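Local coordinates for putative cobalamin synthesis related protein (PDB 2NPN) that binds S-adenosylmethionine and probably acts as a precorrin-6A synthase, methylating a tetrapyrrole intermediate on the way to cobalamin, at residues Q21-L26 and D53-G58; M202-F207 and A225-L230; E229-L234 and I241-L246. All coordinates share one frame; numbering follows the deposited sequence.

Contact 1: residues Q21-L26 and D53-G58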
# COMPACT_ATOMS: atom_id res chain seq x y z
N GLN A 21 0.79 14.67 -10.86
CA GLN A 21 -0.64 14.71 -10.60
C GLN A 21 -0.90 14.67 -9.09
O GLN A 21 -1.74 15.42 -8.57
CB GLN A 21 -1.32 13.52 -11.27
CG GLN A 21 -2.83 13.56 -11.29
CD GLN A 21 -3.45 12.28 -11.80
OE1 GLN A 21 -2.86 11.19 -11.70
NE2 GLN A 21 -4.64 12.38 -12.36
N ALA A 22 -0.19 13.78 -8.39
CA ALA A 22 -0.34 13.65 -6.93
C ALA A 22 0.05 14.95 -6.23
O ALA A 22 -0.68 15.43 -5.36
CB ALA A 22 0.52 12.52 -6.40
N ILE A 23 1.15 15.55 -6.68
CA ILE A 23 1.63 16.78 -6.07
C ILE A 23 0.60 17.89 -6.29
O ILE A 23 0.32 18.64 -5.35
CB ILE A 23 3.03 17.18 -6.61
CG1 ILE A 23 4.08 16.15 -6.15
CG2 ILE A 23 3.38 18.60 -6.16
CD1 ILE A 23 5.35 16.22 -6.98
N SER A 24 0.03 17.99 -7.48
CA SER A 24 -1.00 18.99 -7.74
C SER A 24 -2.21 18.78 -6.84
O SER A 24 -2.76 19.73 -6.29
CB SER A 24 -1.44 18.97 -9.20
OG SER A 24 -2.25 20.10 -9.47
N GLY A 25 -2.63 17.53 -6.67
CA GLY A 25 -3.75 17.25 -5.81
C GLY A 25 -3.47 17.66 -4.36
O GLY A 25 -4.30 18.27 -3.70
N LEU A 26 -2.27 17.35 -3.87
CA LEU A 26 -1.89 17.68 -2.50
C LEU A 26 -1.90 19.21 -2.29
O LEU A 26 -2.36 19.70 -1.27
CB LEU A 26 -0.51 17.12 -2.18
CG LEU A 26 -0.45 15.59 -2.03
CD1 LEU A 26 1.03 15.15 -2.07
CD2 LEU A 26 -1.14 15.16 -0.74
N ASP A 53 4.97 17.83 4.18
CA ASP A 53 5.81 18.99 4.52
C ASP A 53 6.47 19.58 3.28
O ASP A 53 6.65 20.81 3.17
CB ASP A 53 6.89 18.62 5.55
CG ASP A 53 6.34 18.49 6.96
OD1 ASP A 53 5.20 18.94 7.18
OD2 ASP A 53 7.05 17.96 7.86
N THR A 54 6.85 18.70 2.37
CA THR A 54 7.53 19.12 1.16
C THR A 54 6.58 19.75 0.15
O THR A 54 6.91 20.77 -0.44
CB THR A 54 8.24 17.95 0.48
OG1 THR A 54 9.18 17.38 1.38
CG2 THR A 54 8.97 18.43 -0.80
N HIS A 55 5.41 19.14 -0.07
CA HIS A 55 4.54 19.58 -1.18
C HIS A 55 3.33 20.39 -0.75
O HIS A 55 2.94 21.35 -1.44
CB HIS A 55 4.17 18.37 -2.06
CG HIS A 55 5.37 17.69 -2.61
ND1 HIS A 55 6.14 18.24 -3.61
CD2 HIS A 55 6.02 16.56 -2.22
CE1 HIS A 55 7.19 17.48 -3.84
NE2 HIS A 55 7.14 16.45 -3.01
N ALA A 56 2.75 20.05 0.39
CA ALA A 56 1.60 20.80 0.91
C ALA A 56 1.96 21.34 2.26
O ALA A 56 1.27 21.04 3.24
CB ALA A 56 0.35 19.92 1.00
N PRO A 57 3.07 22.10 2.33
CA PRO A 57 3.35 22.61 3.66
C PRO A 57 2.20 23.48 4.12
O PRO A 57 1.50 24.11 3.30
CB PRO A 57 4.63 23.44 3.47
CG PRO A 57 4.74 23.70 2.03
CD PRO A 57 4.07 22.55 1.35
N GLY A 58 1.99 23.47 5.43
CA GLY A 58 0.95 24.26 6.04
C GLY A 58 -0.41 23.61 5.98
O GLY A 58 -1.41 24.29 6.15
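I23 lays its longer branch over one face of the imidazole of H55, and this overlap is the main meeting point of two neighbouring helices in the N-terminal α/β half of a tetrapyrrole methylase. Helix 20-28 follows strand 3-9 and leads to strand 31-35; helix 42-55 then carries the chain on to strand 61-64. These are two successive beta-alpha-beta crossovers of a parallel sheet, and the contact joins the middle of the first helix to the C-terminal end of the second. I23 is spread along the ring: CG1 stands 4.0 Å from the centroid of the H55 imidazole and 15° off its normal, a CH-pi contact over the face. With CG1 beside the backbone N (chi1 -67°), CG2 takes the place anti to that N, and I23 CG2 comes 3.8 Å from H55 ND1. The terminal CD1 of I23 continues along the same face toward H55 CE1, 3.9 Å away. On the opposite face of the imidazole sits the methyl group of its own neighbour T54, CG2 lying 3.5 Å above the plane toward the rim, so aliphatic carbon lies against both faces, off-centre on each. L18, in the loop before the first helix, also touches both I23 and H55. Deeper in, L26 leans on I8 of strand 3-9 and presents its flank to the second segment, with CD1 4.5 Å from H55 CB. A56 is the first residue to leave helical geometry after helix 42-55, and it points its CB toward helix 20-28: A56 CB lies 4.3 Å from L26 CB and 3.5 Å from the backbone carbonyl L26 O.

Contact 2: residues M202-F207 and A225-L230. With SAM (S-adenosylmethionine), chain C.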
# COMPACT_ATOMS: atom_id res chain seq x y z
N MSE A 202 13.15 -16.74 -6.22
CA MSE A 202 12.47 -15.64 -5.53
C MSE A 202 13.29 -14.35 -5.58
O MSE A 202 14.52 -14.36 -5.38
CB MSE A 202 12.20 -16.01 -4.06
CG MSE A 202 11.51 -14.89 -3.29
SE MSE A 202 10.91 -15.41 -1.47
CE MSE A 202 12.60 -15.98 -0.72
N TRP A 203 12.58 -13.25 -5.86
CA TRP A 203 13.06 -11.91 -5.60
C TRP A 203 12.23 -11.30 -4.48
O TRP A 203 11.02 -11.23 -4.58
CB TRP A 203 12.94 -11.05 -6.82
CG TRP A 203 13.80 -11.47 -7.99
CD1 TRP A 203 15.05 -11.03 -8.31
CD2 TRP A 203 13.43 -12.39 -9.02
NE1 TRP A 203 15.49 -11.62 -9.49
CE2 TRP A 203 14.50 -12.44 -9.94
CE3 TRP A 203 12.28 -13.17 -9.26
CZ2 TRP A 203 14.43 -13.23 -11.11
CZ3 TRP A 203 12.23 -13.94 -10.42
CH2 TRP A 203 13.30 -13.97 -11.32
N TRP A 204 12.91 -10.90 -3.40
CA TRP A 204 12.26 -10.48 -2.16
C TRP A 204 12.73 -9.09 -1.77
O TRP A 204 13.88 -8.68 -2.04
CB TRP A 204 12.56 -11.51 -1.07
CG TRP A 204 12.00 -11.29 0.25
CD1 TRP A 204 10.81 -11.78 0.74
CD2 TRP A 204 12.61 -10.57 1.35
NE1 TRP A 204 10.64 -11.40 2.05
CE2 TRP A 204 11.72 -10.65 2.45
CE3 TRP A 204 13.81 -9.85 1.50
CZ2 TRP A 204 12.03 -10.10 3.70
CZ3 TRP A 204 14.08 -9.27 2.73
CH2 TRP A 204 13.19 -9.40 3.81
N GLY A 205 11.84 -8.33 -1.13
CA GLY A 205 12.25 -7.08 -0.57
C GLY A 205 11.38 -6.64 0.57
O GLY A 205 10.17 -6.86 0.57
N ALA A 206 12.01 -5.96 1.53
CA ALA A 206 11.33 -5.38 2.67
C ALA A 206 11.69 -3.92 2.79
O ALA A 206 12.77 -3.50 2.42
CB ALA A 206 11.66 -6.13 3.94
N PHE A 207 10.74 -3.13 3.29
CA PHE A 207 10.93 -1.70 3.49
C PHE A 207 11.39 -1.05 2.18
O PHE A 207 12.24 -0.15 2.17
CB PHE A 207 11.96 -1.45 4.61
CG PHE A 207 11.67 -2.22 5.89
CD1 PHE A 207 10.53 -1.92 6.65
CD2 PHE A 207 12.52 -3.18 6.35
CE1 PHE A 207 10.24 -2.57 7.84
CE2 PHE A 207 12.25 -3.87 7.57
CZ PHE A 207 11.11 -3.56 8.28
N ALA A 225 15.22 -20.46 3.73
CA ALA A 225 15.34 -20.48 5.19
C ALA A 225 16.07 -19.24 5.70
O ALA A 225 15.69 -18.69 6.75
CB ALA A 225 16.07 -21.73 5.65
N GLN A 226 17.10 -18.80 4.96
CA GLN A 226 17.84 -17.59 5.31
C GLN A 226 16.92 -16.36 5.29
O GLN A 226 16.99 -15.49 6.18
CB GLN A 226 19.03 -17.35 4.35
CG GLN A 226 20.14 -18.39 4.42
CD GLN A 226 21.17 -18.30 3.27
OE1 GLN A 226 22.25 -18.89 3.35
NE2 GLN A 226 20.85 -17.57 2.21
N VAL A 227 16.06 -16.25 4.28
CA VAL A 227 15.19 -15.08 4.22
C VAL A 227 14.13 -15.15 5.35
O VAL A 227 13.73 -14.11 5.94
CB VAL A 227 14.57 -14.88 2.81
CG1 VAL A 227 13.63 -13.72 2.82
CG2 VAL A 227 15.69 -14.64 1.79
N ALA A 228 13.70 -16.37 5.68
CA ALA A 228 12.74 -16.56 6.79
C ALA A 228 13.39 -16.04 8.07
O ALA A 228 12.73 -15.32 8.83
CB ALA A 228 12.31 -18.02 6.90
N GLU A 229 14.67 -16.34 8.28
CA GLU A 229 15.39 -15.93 9.49
C GLU A 229 15.52 -14.40 9.48
O GLU A 229 15.29 -13.74 10.51
CB GLU A 229 16.80 -16.57 9.56
CG GLU A 229 16.86 -18.10 9.63
CD GLU A 229 18.18 -18.66 9.04
OE1 GLU A 229 19.14 -17.85 8.86
OE2 GLU A 229 18.28 -19.89 8.77
N LEU A 230 15.90 -13.85 8.33
CA LEU A 230 16.09 -12.42 8.16
C LEU A 230 14.78 -11.69 8.48
O LEU A 230 14.76 -10.67 9.17
CB LEU A 230 16.52 -12.12 6.72
CG LEU A 230 16.69 -10.64 6.37
CD1 LEU A 230 17.79 -9.93 7.20
CD2 LEU A 230 16.99 -10.58 4.90
N SAM C . -1.70 0.03 -1.94
CA SAM C . -0.37 -0.57 -1.61
C SAM C . 0.52 -0.64 -2.84
O SAM C . 1.68 -1.11 -2.72
OXT SAM C . 0.10 -0.20 -3.93
CB SAM C . -0.55 -1.96 -0.97
CG SAM C . -1.20 -1.93 0.41
SD SAM C . -1.31 -3.53 1.27
CE SAM C . -2.25 -2.93 2.71
C5' SAM C . 0.24 -3.78 2.20
C4' SAM C . 1.22 -4.77 1.54
O4' SAM C . 1.91 -4.12 0.52
C3' SAM C . 2.32 -5.31 2.45
O3' SAM C . 1.89 -6.40 3.23
C2' SAM C . 3.42 -5.68 1.49
O2' SAM C . 3.07 -6.87 0.81
C1' SAM C . 3.28 -4.51 0.54
N9 SAM C . 4.15 -3.37 0.91
C8 SAM C . 3.71 -2.07 1.12
N7 SAM C . 4.75 -1.26 1.35
C5 SAM C . 5.88 -2.02 1.23
C6 SAM C . 7.23 -1.72 1.30
N6 SAM C . 7.68 -0.46 1.55
N1 SAM C . 8.16 -2.74 1.12
C2 SAM C . 7.73 -4.02 0.81
N3 SAM C . 6.40 -4.32 0.73
C4 SAM C . 5.47 -3.34 0.92
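V227 meets the strand first, and it does so with two different parts of its side chain. Its CB faces the terminal methyl of selenomethionine M202, the two side chains reaching toward each other tip to tip with M202 CE 4.2 Å from V227 CB. Its CG1 goes to the indole of W204, 3.6 Å from the centroid of the five-membered ring and 11° off the normal, which is a CH-pi contact squarely over the face. That methyl stands anti to the backbone N (chi1 177°), which carries it past the tryptophan side chain running the other way. The other face of the indole is approached, toward the rim, by the backbone N of A206. The indole N-H is used too: W204 NE1 is hydrogen-bonded to the carboxylate oxygen OD2 of D243 on the adjacent strand. Here the helix is the connector of a beta-alpha-beta crossover, leading from strand 214-217 over strand 200-206 to strand 243-249 in the mixed sheet of the C-terminal half. Strand 200-206 is antiparallel to both of the strands so joined, and the returning helix therefore shares its direction, at 8° to strand 202-206 with the axes 11.0 Å apart. One turn on from V227, L230 comes to the six-membered end of the indole, with CD2 3.9 Å from W204 CZ3. R216, from strand 214-217, touches W204, V227 and L230 alike. Past the tryptophan, the end of the strand lines the S-adenosylmethionine pocket, where F207 N lies 3.4 Å from N1 of the adenine.

Contact 3: residues E229-L234 and I241-L246. With SAM (S-adenosylmethionine), chain C.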
# COMPACT_ATOMS: atom_id res chain seq x y z
N GLU A 229 14.67 -16.34 8.28
CA GLU A 229 15.39 -15.93 9.49
C GLU A 229 15.52 -14.40 9.48
O GLU A 229 15.29 -13.74 10.51
CB GLU A 229 16.80 -16.57 9.56
CG GLU A 229 16.86 -18.10 9.63
CD GLU A 229 18.18 -18.66 9.04
OE1 GLU A 229 19.14 -17.85 8.86
OE2 GLU A 229 18.28 -19.89 8.77
N LEU A 230 15.90 -13.85 8.33
CA LEU A 230 16.09 -12.42 8.16
C LEU A 230 14.78 -11.69 8.48
O LEU A 230 14.76 -10.67 9.17
CB LEU A 230 16.52 -12.12 6.72
CG LEU A 230 16.69 -10.64 6.37
CD1 LEU A 230 17.79 -9.93 7.20
CD2 LEU A 230 16.99 -10.58 4.90
N LYS A 231 13.68 -12.21 7.97
CA LYS A 231 12.38 -11.51 8.12
C LYS A 231 12.02 -11.42 9.63
O LYS A 231 11.59 -10.36 10.11
CB LYS A 231 11.31 -12.24 7.29
CG LYS A 231 9.90 -11.64 7.38
CD LYS A 231 8.95 -12.31 6.47
CE LYS A 231 7.57 -11.70 6.47
NZ LYS A 231 6.76 -12.26 5.39
N GLN A 232 12.27 -12.48 10.37
CA GLN A 232 12.02 -12.47 11.80
C GLN A 232 12.95 -11.50 12.53
O GLN A 232 12.50 -10.78 13.42
CB GLN A 232 12.13 -13.88 12.37
CG GLN A 232 10.88 -14.70 12.09
CD GLN A 232 11.13 -16.20 12.14
OE1 GLN A 232 11.80 -16.75 11.27
NE2 GLN A 232 10.59 -16.85 13.16
N GLN A 233 14.24 -11.51 12.17
CA GLN A 233 15.24 -10.61 12.73
C GLN A 233 14.78 -9.14 12.56
O GLN A 233 14.73 -8.37 13.52
CB GLN A 233 16.62 -10.84 12.07
CG GLN A 233 17.27 -12.24 12.38
CD GLN A 233 18.45 -12.69 11.45
OE1 GLN A 233 18.83 -12.01 10.47
NE2 GLN A 233 19.06 -13.83 11.81
N LEU A 234 14.37 -8.81 11.33
CA LEU A 234 13.92 -7.45 11.02
C LEU A 234 12.64 -7.07 11.75
O LEU A 234 12.51 -5.92 12.20
CB LEU A 234 13.73 -7.28 9.53
CG LEU A 234 15.02 -7.39 8.69
CD1 LEU A 234 14.72 -7.47 7.20
CD2 LEU A 234 15.93 -6.22 9.03
N ILE A 241 7.22 -5.55 9.95
CA ILE A 241 7.89 -5.65 8.64
C ILE A 241 6.84 -5.72 7.55
O ILE A 241 5.77 -6.27 7.76
CB ILE A 241 8.84 -6.88 8.55
CG1 ILE A 241 9.58 -6.90 7.20
CG2 ILE A 241 8.09 -8.22 8.74
CD1 ILE A 241 10.82 -7.74 7.28
N MSE A 242 7.12 -5.10 6.40
CA MSE A 242 6.30 -5.32 5.22
C MSE A 242 7.24 -5.76 4.12
O MSE A 242 8.25 -5.10 3.87
CB MSE A 242 5.55 -4.07 4.78
CG MSE A 242 4.40 -3.71 5.70
SE MSE A 242 3.32 -2.25 5.02
CE MSE A 242 4.73 -0.93 4.84
N ASP A 243 6.93 -6.92 3.55
CA ASP A 243 7.70 -7.48 2.46
C ASP A 243 6.80 -7.75 1.26
O ASP A 243 5.57 -7.97 1.40
CB ASP A 243 8.51 -8.75 2.83
CG ASP A 243 7.62 -9.98 3.28
OD1 ASP A 243 6.44 -9.78 3.65
OD2 ASP A 243 8.12 -11.14 3.32
N THR A 244 7.43 -7.82 0.08
CA THR A 244 6.73 -8.22 -1.15
C THR A 244 7.75 -9.10 -1.87
O THR A 244 8.96 -8.86 -1.79
CB THR A 244 6.36 -6.98 -2.02
OG1 THR A 244 5.49 -6.08 -1.30
CG2 THR A 244 5.61 -7.36 -3.33
N TYR A 245 7.27 -10.13 -2.55
CA TYR A 245 8.20 -11.00 -3.27
C TYR A 245 7.55 -11.53 -4.54
O TYR A 245 6.34 -11.58 -4.65
CB TYR A 245 8.76 -12.10 -2.38
CG TYR A 245 7.75 -12.99 -1.67
CD1 TYR A 245 7.41 -14.25 -2.18
CD2 TYR A 245 7.21 -12.65 -0.42
CE1 TYR A 245 6.51 -15.11 -1.52
CE2 TYR A 245 6.34 -13.50 0.23
CZ TYR A 245 6.00 -14.75 -0.32
OH TYR A 245 5.15 -15.62 0.40
N LEU A 246 8.40 -11.97 -5.47
CA LEU A 246 7.97 -12.53 -6.74
C LEU A 246 8.58 -13.93 -6.82
O LEU A 246 9.78 -14.07 -6.56
CB LEU A 246 8.43 -11.68 -7.93
CG LEU A 246 7.87 -12.07 -9.28
CD1 LEU A 246 7.80 -10.78 -10.21
CD2 LEU A 246 8.62 -13.20 -9.91
N SAM C . -1.70 0.03 -1.94
CA SAM C . -0.37 -0.57 -1.61
C SAM C . 0.52 -0.64 -2.84
O SAM C . 1.68 -1.11 -2.72
OXT SAM C . 0.10 -0.20 -3.93
CB SAM C . -0.55 -1.96 -0.97
CG SAM C . -1.20 -1.93 0.41
SD SAM C . -1.31 -3.53 1.27
CE SAM C . -2.25 -2.93 2.71
C5' SAM C . 0.24 -3.78 2.20
C4' SAM C . 1.22 -4.77 1.54
O4' SAM C . 1.91 -4.12 0.52
C3' SAM C . 2.32 -5.31 2.45
O3' SAM C . 1.89 -6.40 3.23
C2' SAM C . 3.42 -5.68 1.49
O2' SAM C . 3.07 -6.87 0.81
C1' SAM C . 3.28 -4.51 0.54
N9 SAM C . 4.15 -3.37 0.91
C8 SAM C . 3.71 -2.07 1.12
N7 SAM C . 4.75 -1.26 1.35
C5 SAM C . 5.88 -2.02 1.23
C6 SAM C . 7.23 -1.72 1.30
N6 SAM C . 7.68 -0.46 1.55
N1 SAM C . 8.16 -2.74 1.12
C2 SAM C . 7.73 -4.02 0.81
N3 SAM C . 6.40 -4.32 0.73
C4 SAM C . 5.47 -3.34 0.92
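K231 and D243 form the ionic part of the contact, a salt bridge between helix 220-238 and the start of strand 243-249. K231 is fully extended beyond CG and crosses the aspartate side chain at about a right angle. Its NZ gives a hydrogen bond to D243 OD2 at 2.7 Å, on the syn side of that oxygen but 29° out of the carboxylate plane, and a weaker one to D243 OD1 at 3.0 Å. The ammonium is further gripped by the backbone carbonyls of D187 and K189.

Apolar contacts lie beside the salt bridge. I241 sends CD1 to 3.7 Å from L234 CB and 4.0 Å from K231 CG, wedging between the two side chains.

Residues 242-244 also meet S-adenosylmethionine. D243 O accepts the ribose hydroxyl O2' at 2.8 Å, T244 OG1 donates to adenine N3 at 2.8 Å, and selenomethionine M242 sets its CE 3.5 Å from N7. D243 is thus divided: its backbone holds the ribose while its carboxylate, tied to the lysine and by OD2 to the indole N-H of W204, faces the helix. Both K231 and D243 are buried, and their pairing would be expected to offset the two charges; this is consistent with a second-shell role for K231, steadying the residue that presents its carbonyl to the methyl donor.

Contacts 2 and 3 are adjoining parts of one helix-on-sheet layer, their centres about 5 Å apart. Both use helix 220-238, sharing E229 and L230, and rest on neighbouring antiparallel strands. Two probable hydrogen bonds join them: W204 NE1 to D243 OD2 (2.8 Å) between side chains, and L246 N to W203 O (2.9 Å) between backbones. Both touch S-adenosylmethionine: contact 2 through the end of its strand, contact 3 through polar bonds to ribose and adenine. Contact 1 lies on the opposite side of the chain's centre, away from the annotated sites. Its centre is about 34 Å from that of contact 2 and 31 Å from that of contact 3, nearest atoms about 18 Å away in each case.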